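Local coordinates for IroE protein (Escherichia coli, PDB 2GZS), which hydrolyses the trilactone siderophore enterobactin and its C-glucosylated forms, preferring the iron-free molecules and usually cutting once to leave linear trimers, at residues 186-192 / 229-234; 179-183 / 222-226. All coordinates share one frame; numbering follows the deposited sequence.

Contact 1 (186-192 / 229-234)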
loop_
_atom_site.group_PDB
_atom_site.type_symbol
_atom_site.label_atom_id
_atom_site.label_comp_id
_atom_site.label_asym_id
_atom_site.label_seq_id
_atom_site.Cartn_x
_atom_site.Cartn_y
_atom_site.Cartn_z
ATOM N N VAL A 186 -2.991 -9.496 14.184
ATOM C CA VAL A 186 -2.857 -8.058 14.443
ATOM C C VAL A 186 -3.203 -7.711 15.861
ATOM O O VAL A 186 -2.566 -6.971 16.593
ATOM C CB VAL A 186 -3.760 -7.235 13.466
ATOM C CG1 VAL A 186 -3.938 -5.833 14.020
ATOM C CG2 VAL A 186 -3.178 -7.276 12.057
ATOM N N THR A 187 -4.322 -8.267 16.401
ATOM C CA THR A 187 -4.729 -7.848 17.726
ATOM C C THR A 187 -3.960 -8.652 18.807
ATOM O O THR A 187 -4.157 -8.287 19.957
ATOM C CB THR A 187 -6.253 -7.998 17.957
ATOM O OG1 THR A 187 -6.673 -9.362 17.739
ATOM C CG2 THR A 187 -7.040 -7.189 16.918
ATOM N N ALA A 188 -3.135 -9.606 18.436
ATOM C CA ALA A 188 -2.363 -10.376 19.402
ATOM C C ALA A 188 -1.010 -9.734 19.743
ATOM O O ALA A 188 -0.282 -10.312 20.551
ATOM C CB ALA A 188 -2.106 -11.787 18.885
ATOM N N VAL A 189 -0.695 -8.609 19.054
ATOM C CA VAL A 189 0.653 -8.079 19.246
ATOM C C VAL A 189 0.903 -7.637 20.662
ATOM O O VAL A 189 0.011 -7.333 21.458
ATOM C CB VAL A 189 0.875 -6.822 18.361
ATOM C CG1 VAL A 189 0.841 -7.172 16.895
ATOM C CG2 VAL A 189 -0.170 -5.797 18.720
ATOM N N GLU A 190 2.189 -7.590 21.044
ATOM C CA GLU A 190 2.478 -7.147 22.419
ATOM C C GLU A 190 2.244 -5.668 22.644
ATOM O O GLU A 190 2.404 -4.908 21.660
ATOM C CB GLU A 190 3.964 -7.437 22.713
ATOM C CG GLU A 190 4.330 -8.908 22.655
ATOM C CD GLU A 190 4.661 -9.338 21.234
ATOM O OE1 GLU A 190 4.398 -8.585 20.257
ATOM O OE2 GLU A 190 5.194 -10.467 21.100
ATOM N N PRO A 191 1.867 -5.233 23.826
ATOM C CA PRO A 191 1.684 -3.812 24.134
ATOM C C PRO A 191 2.899 -3.003 23.726
ATOM O O PRO A 191 4.016 -3.461 24.017
ATOM C CB PRO A 191 1.481 -3.738 25.652
ATOM C CG PRO A 191 0.724 -5.049 25.851
ATOM C CD PRO A 191 1.488 -6.052 25.031
ATOM N N LEU A 192 2.671 -1.868 23.115
ATOM C CA LEU A 192 3.638 -0.795 22.877
ATOM C C LEU A 192 4.612 -1.103 21.753
ATOM O O LEU A 192 5.162 -0.161 21.205
ATOM C CB LEU A 192 4.418 -0.475 24.177
ATOM C CG LEU A 192 3.514 -0.052 25.340
ATOM C CD1 LEU A 192 4.396 0.610 26.416
ATOM C CD2 LEU A 192 2.365 0.853 24.940
ATOM N N ILE A 229 -8.771 -2.905 20.827
ATOM C CA ILE A 229 -7.612 -3.635 21.332
ATOM C C ILE A 229 -6.312 -2.929 20.937
ATOM O O ILE A 229 -5.407 -2.803 21.783
ATOM C CB ILE A 229 -7.631 -5.108 20.883
ATOM C CG1 ILE A 229 -8.865 -5.801 21.493
ATOM C CG2 ILE A 229 -6.403 -5.882 21.301
ATOM C CD1 ILE A 229 -8.969 -7.276 21.051
ATOM N N LEU A 230 -6.205 -2.486 19.681
ATOM C CA LEU A 230 -4.916 -1.875 19.287
ATOM C C LEU A 230 -4.667 -0.613 20.067
ATOM O O LEU A 230 -3.534 -0.343 20.527
ATOM C CB LEU A 230 -4.922 -1.608 17.793
ATOM C CG LEU A 230 -4.831 -2.879 16.915
ATOM C CD1 LEU A 230 -4.812 -2.516 15.448
ATOM C CD2 LEU A 230 -3.587 -3.691 17.312
ATOM N N LYS A 231 -5.680 0.196 20.302
ATOM C CA LYS A 231 -5.491 1.400 21.123
ATOM C C LYS A 231 -4.999 1.072 22.508
ATOM O O LYS A 231 -4.096 1.741 23.023
ATOM C CB LYS A 231 -6.878 2.068 21.246
ATOM C CG LYS A 231 -7.039 3.183 20.227
ATOM C CD LYS A 231 -7.168 2.712 18.791
ATOM C CE LYS A 231 -8.628 2.839 18.381
ATOM N NZ LYS A 231 -8.903 4.026 17.535
ATOM N N ASP A 232 -5.617 0.006 23.063
ATOM C CA ASP A 232 -5.156 -0.420 24.374
ATOM C C ASP A 232 -3.671 -0.843 24.351
ATOM O O ASP A 232 -2.967 -0.713 25.377
ATOM C CB ASP A 232 -5.988 -1.608 24.897
ATOM C CG ASP A 232 -7.361 -1.285 25.420
ATOM O OD1 ASP A 232 -7.651 -0.085 25.615
ATOM O OD2 ASP A 232 -8.160 -2.231 25.632
ATOM N N LYS A 233 -3.232 -1.350 23.214
ATOM C CA LYS A 233 -1.854 -1.780 23.062
ATOM C C LYS A 233 -0.944 -0.638 22.621
ATOM O O LYS A 233 0.218 -0.908 22.262
ATOM C CB LYS A 233 -1.821 -2.959 22.076
ATOM C CG LYS A 233 -2.473 -4.133 22.838
ATOM C CD LYS A 233 -2.537 -5.399 22.021
ATOM C CE LYS A 233 -2.839 -6.562 22.983
ATOM N NZ LYS A 233 -2.624 -7.826 22.269
ATOM N N GLY A 234 -1.475 0.589 22.572
ATOM C CA GLY A 234 -0.601 1.741 22.313
ATOM C C GLY A 234 -0.450 2.093 20.849
ATOM O O GLY A 234 0.401 2.902 20.428
HETATM O O HOH W 1 -1.230 -10.185 23.763
HETATM O O HOH W 2 1.736 -2.529 20.250
#
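The Schellman motif that ends helix 219-232 of this alpha/beta-hydrolase fold brings Lys233 and Gly234 against the turn that follows helix 179-187. Lys233 makes the largest share of the contact. From CG onward its chain is extended, with CG anti to the carbonyl carbon (chi1 -70°), and this carries the ammonium into the bend of the turn. There NZ donates to Thr187 O and to Val189 O, each at 2.8 Å and each moderately tilted from the carbonyl plane, and also to water 1. Two backbone carbonyls thus hold the charged end of the side chain, while its CD lies 4.1 Å from Val189 CG2. On the inner side, Leu230 crosses Val186 at about a right angle, CD1 meeting Val186 CG1 at 3.7 Å, and Trp159 of helix 150-161 touches both residues. Ile229 CG2 sits 3.6 Å from Thr187 O. Gly234, at positive phi, is the C-prime residue, and Leu192 CD2 lies 4.1 Å from its CA. The Lys233 carbonyl turns to the other chain segment: water 2 links its O to Glu190 O, and Leu192 N donates to Lys233 O over 2.8 Å at an N-H...O angle of 162°.

Contact 2 (179-183 / 222-226)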
loop_
_atom_site.group_PDB
_atom_site.type_symbol
_atom_site.label_atom_id
_atom_site.label_comp_id
_atom_site.label_asym_id
_atom_site.label_seq_id
_atom_site.Cartn_x
_atom_site.Cartn_y
_atom_site.Cartn_z
ATOM N N TYR A 179 -8.474 -13.013 5.974
ATOM C CA TYR A 179 -8.668 -11.756 6.702
ATOM C C TYR A 179 -8.732 -11.961 8.198
ATOM O O TYR A 179 -8.058 -11.320 8.982
ATOM C CB TYR A 179 -9.976 -11.098 6.229
ATOM C CG TYR A 179 -10.635 -9.980 6.967
ATOM C CD1 TYR A 179 -9.912 -8.792 7.091
ATOM C CD2 TYR A 179 -11.918 -10.025 7.523
ATOM C CE1 TYR A 179 -10.450 -7.709 7.758
ATOM C CE2 TYR A 179 -12.473 -8.937 8.186
ATOM C CZ TYR A 179 -11.719 -7.774 8.298
ATOM O OH TYR A 179 -12.184 -6.637 8.929
ATOM N N ASP A 180 -9.609 -12.860 8.672
ATOM C CA ASP A 180 -9.761 -13.050 10.101
ATOM C C ASP A 180 -8.478 -13.604 10.702
ATOM O O ASP A 180 -8.221 -13.199 11.857
ATOM C CB ASP A 180 -10.931 -13.997 10.444
ATOM C CG ASP A 180 -12.294 -13.370 10.095
ATOM O OD1 ASP A 180 -12.790 -12.608 10.946
ATOM O OD2 ASP A 180 -12.857 -13.649 9.022
ATOM N N ALA A 181 -7.805 -14.480 9.950
ATOM C CA ALA A 181 -6.543 -15.005 10.554
ATOM C C ALA A 181 -5.512 -13.901 10.759
ATOM O O ALA A 181 -4.753 -13.806 11.740
ATOM C CB ALA A 181 -5.898 -16.065 9.683
ATOM N N LEU A 182 -5.458 -12.985 9.778
ATOM C CA LEU A 182 -4.581 -11.810 9.903
ATOM C C LEU A 182 -5.047 -10.869 10.975
ATOM O O LEU A 182 -4.193 -10.355 11.746
ATOM C CB LEU A 182 -4.578 -11.023 8.569
ATOM C CG LEU A 182 -3.348 -10.674 7.784
ATOM C CD1 LEU A 182 -2.108 -11.440 8.190
ATOM C CD2 LEU A 182 -3.636 -10.870 6.280
ATOM N N LEU A 183 -6.346 -10.583 11.073
ATOM C CA LEU A 183 -6.762 -9.752 12.216
ATOM C C LEU A 183 -6.431 -10.319 13.596
ATOM O O LEU A 183 -6.136 -9.612 14.552
ATOM C CB LEU A 183 -8.291 -9.529 12.227
ATOM C CG LEU A 183 -8.751 -8.381 11.331
ATOM C CD1 LEU A 183 -10.255 -8.169 11.469
ATOM C CD2 LEU A 183 -7.962 -7.113 11.630
ATOM N N LYS A 222 -15.916 -6.322 13.787
ATOM C CA LYS A 222 -14.541 -6.779 13.850
ATOM C C LYS A 222 -13.583 -5.603 13.894
ATOM O O LYS A 222 -12.604 -5.618 14.668
ATOM C CB LYS A 222 -14.248 -7.676 12.621
ATOM C CG LYS A 222 -14.755 -9.087 12.884
ATOM C CD LYS A 222 -14.323 -9.970 11.722
ATOM C CE LYS A 222 -15.310 -11.093 11.467
ATOM N NZ LYS A 222 -15.165 -11.546 10.045
ATOM N N ILE A 223 -13.886 -4.596 13.058
ATOM C CA ILE A 223 -12.956 -3.467 13.043
ATOM C C ILE A 223 -13.056 -2.676 14.306
ATOM O O ILE A 223 -12.035 -2.228 14.867
ATOM C CB ILE A 223 -13.291 -2.560 11.839
ATOM C CG1 ILE A 223 -13.032 -3.251 10.501
ATOM C CG2 ILE A 223 -12.519 -1.253 11.956
ATOM C CD1 ILE A 223 -13.582 -2.452 9.334
ATOM N N HIS A 224 -14.261 -2.485 14.867
ATOM C CA HIS A 224 -14.277 -1.689 16.088
ATOM C C HIS A 224 -13.554 -2.416 17.209
ATOM O O HIS A 224 -12.838 -1.751 17.976
ATOM C CB HIS A 224 -15.710 -1.289 16.494
ATOM C CG HIS A 224 -16.184 -0.274 15.470
ATOM N ND1 HIS A 224 -15.452 0.852 15.164
ATOM C CD2 HIS A 224 -17.260 -0.222 14.662
ATOM C CE1 HIS A 224 -16.052 1.566 14.233
ATOM N NE2 HIS A 224 -17.163 0.934 13.923
ATOM N N THR A 225 -13.715 -3.745 17.297
ATOM C CA THR A 225 -12.955 -4.391 18.366
ATOM C C THR A 225 -11.453 -4.251 18.101
ATOM O O THR A 225 -10.668 -4.032 19.039
ATOM C CB THR A 225 -13.283 -5.889 18.397
ATOM O OG1 THR A 225 -14.661 -5.993 18.812
ATOM C CG2 THR A 225 -12.416 -6.683 19.363
ATOM N N THR A 226 -11.100 -4.402 16.821
ATOM C CA THR A 226 -9.692 -4.333 16.438
ATOM C C THR A 226 -9.111 -2.993 16.881
ATOM O O THR A 226 -8.069 -2.961 17.534
ATOM C CB THR A 226 -9.499 -4.523 14.936
ATOM O OG1 THR A 226 -9.783 -5.887 14.600
ATOM C CG2 THR A 226 -8.031 -4.301 14.538
#
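A salt bridge between Asp180 and Lys222 spans the gap between helices 179-187 and 219-232. Lys222 NZ donates to Asp180 OD1 at 2.8 Å, on the syn lone pair of that oxygen, the side facing OD2; OD2 itself is 3.3 Å from NZ. The lysine chain bends at its third torsion (chi3 -149°) and meets the aspartate side chain at about a right angle, which also brings its CE close to OD1. On its own helix, Lys222 O is gripped twice, by Thr226 N and by Thr226 OG1, the hydroxyl donating at 2.8 Å from above the carbonyl plane and the amide coming from the opposite face. This bond fixes the rotation of the Thr226 side chain and leaves OG1 and CG2 beside Leu183.

Packing continues inward from these polar groups. Leu183 CD2 lies 3.7 Å from Thr226 OG1, and its CD1 is 4.2 Å from Lys222 CB. The Tyr179 ring, sent across the gap with CG anti to the backbone N (chi1 166°), passes Lys222 obliquely, CE2 lying 4.1 Å from CD. Its hydroxyl ends 3.8 Å from Ile223 CG1.

The two segments run nearly parallel, their axes 13° apart and 12.1 Å at closest approach, so the helices meet through their side chains rather than through their backbones. Tyr179 also rests on Pro173 and Ser174 in the loop after strand 167-171, while Leu182 turns to Leu153, Leu156 and Leu160 of helix 150-161.

Contacts 1 and 2 are successive parts of one interface between helices 179-187 and 219-232, their centres 12 Å apart. Contact 2 joins the helices earlier along their course and contact 1 joins their C-terminal ends and the turns beyond. They meet where Thr187 CG2 packs 3.8 Å from Thr226 OG1, and the Thr187 hydroxyl bonds back to Leu183 O, tying a residue of one contact to a residue of the other. Contact 2 is the nearer to the active site: the Tyr179 side chain is about 8 Å from the bound diisopropyl phosphonate and about 10 Å from the side chain of the active-site Ser149. Contact 1 lies away from that pocket.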